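Local atomic coordinates of hypothetical peroxiredoxin protein (Sinorhizobium meliloti, PDB entry 3UMA), a protein that probably reduces hydrogen peroxide and organic hydroperoxides to water and alcohols at the expense of glutathione, as a thiol-specific peroxidase of the Prx5 subfamily. Residues M106-W109 against A110-G114. Sequence-based numbering, arbitrary orientation.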
loop_
_atom_site.group_PDB
_atom_site.type_symbol
_atom_site.label_atom_id
_atom_site.label_comp_id
_atom_site.label_asym_id
_atom_site.label_seq_id
_atom_site.Cartn_x
_atom_site.Cartn_y
_atom_site.Cartn_z
HETATM N N MSE A 106 -0.087 3.739 -12.174
HETATM C CA MSE A 106 0.862 3.543 -11.068
HETATM C C MSE A 106 2.251 4.036 -11.434
HETATM O O MSE A 106 2.847 4.804 -10.679
HETATM C CB MSE A 106 0.921 2.079 -10.595
HETATM C CG MSE A 106 -0.275 1.667 -9.784
HETATM SE SE MSE A 106 -0.652 2.938 -8.310
HETATM C CE MSE A 106 0.540 2.327 -6.874
ATOM N N GLY A 107 2.735 3.641 -12.614
ATOM C CA GLY A 107 4.042 4.111 -13.123
ATOM C C GLY A 107 4.135 5.611 -13.317
ATOM O O GLY A 107 5.134 6.238 -12.949
ATOM N N ALA A 108 3.104 6.208 -13.909
ATOM C CA ALA A 108 3.067 7.666 -14.030
ATOM C C ALA A 108 3.094 8.367 -12.659
ATOM O O ALA A 108 3.742 9.407 -12.479
ATOM C CB ALA A 108 1.845 8.096 -14.835
ATOM N N TRP A 109 2.407 7.781 -11.686
ATOM C CA TRP A 109 2.368 8.346 -10.330
ATOM C C TRP A 109 3.718 8.231 -9.627
ATOM O O TRP A 109 4.136 9.143 -8.913
ATOM C CB TRP A 109 1.291 7.647 -9.507
ATOM C CG TRP A 109 0.843 8.405 -8.264
ATOM C CD1 TRP A 109 0.686 9.766 -8.134
ATOM C CD2 TRP A 109 0.444 7.832 -7.008
ATOM N NE1 TRP A 109 0.223 10.066 -6.876
ATOM C CE2 TRP A 109 0.061 8.903 -6.163
ATOM C CE3 TRP A 109 0.371 6.515 -6.517
ATOM C CZ2 TRP A 109 -0.373 8.703 -4.829
ATOM C CZ3 TRP A 109 -0.079 6.311 -5.201
ATOM C CH2 TRP A 109 -0.443 7.408 -4.371
ATOM N N ALA A 110 4.397 7.109 -9.830
ATOM C CA ALA A 110 5.767 6.938 -9.319
ATOM C C ALA A 110 6.667 8.067 -9.818
ATOM O O ALA A 110 7.420 8.673 -9.050
ATOM C CB ALA A 110 6.317 5.587 -9.746
ATOM N N THR A 111 6.569 8.356 -11.113
ATOM C CA THR A 111 7.452 9.329 -11.760
ATOM C C THR A 111 7.094 10.738 -11.280
ATOM O O THR A 111 7.968 11.528 -10.906
ATOM C CB THR A 111 7.327 9.226 -13.310
ATOM O OG1 THR A 111 7.712 7.911 -13.735
ATOM C CG2 THR A 111 8.194 10.279 -14.025
ATOM N N HIS A 112 5.806 11.050 -11.263
ATOM C CA HIS A 112 5.413 12.409 -10.948
ATOM C C HIS A 112 5.417 12.763 -9.465
ATOM O O HIS A 112 5.568 13.922 -9.112
ATOM C CB HIS A 112 4.120 12.771 -11.671
ATOM C CG HIS A 112 4.298 12.815 -13.161
ATOM N ND1 HIS A 112 3.555 12.042 -14.031
ATOM C CD2 HIS A 112 5.190 13.491 -13.926
ATOM C CE1 HIS A 112 3.955 12.272 -15.269
ATOM N NE2 HIS A 112 4.946 13.148 -15.232
ATOM N N SER A 113 5.290 11.767 -8.606
ATOM C CA SER A 113 5.448 11.990 -7.176
ATOM C C SER A 113 6.924 12.066 -6.760
ATOM O O SER A 113 7.224 12.457 -5.631
ATOM C CB SER A 113 4.790 10.864 -6.406
ATOM O OG SER A 113 5.467 9.640 -6.648
ATOM N N GLY A 114 7.828 11.660 -7.652
ATOM C CA GLY A 114 9.261 11.561 -7.329
ATOM C C GLY A 114 9.582 10.318 -6.510
ATOM O O GLY A 114 10.662 10.213 -5.932
#
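Ser113 and Thr111 each fold a hydroxyl back onto the carbonyl four residues earlier, doubling the backbone bond made there. Ser113 OG gives a short bond of 2.7 Å to Trp109 O, and Ser113 N reaches the same Trp109 O at 2.9 Å. The serine oxygen lies between its own backbone N and carbonyl carbon (chi1 66°), which turns it back along the helix; it also bonds to Gly115 N just beyond the helix end. Thr111 OG1 bonds less closely to Gly107 O, at 3.2 Å, and approaches that carbonyl from the opposite face to Thr111 N. Plain helical bonds complete the last turns, from Ala110 N to Met106 O and from His112 N to Ala108 O, both at 2.9 Å. The imidazole of His112 lies back beside Ala108, with His112 ND1 3.1 Å from Ala108 O.

The side chains on the buried flank diverge. Trp109 CG stands anti to the backbone N (chi1 -162°), directing the indole toward helix 70-82, where it touches Cys72, the predicted peroxidatic cysteine; just ahead of that helix the indole meets the Phe68 ring, planes at about 50°. Selenomethionine Met106 and Ala110 instead touch Phe121 of strand 120-123.

Gly114, with positive phi, ends helix 103-113 in a Schellman motif, as the chain turns toward strand 120-123 in a beta-alpha-beta unit of the thioredoxin-like peroxiredoxin fold.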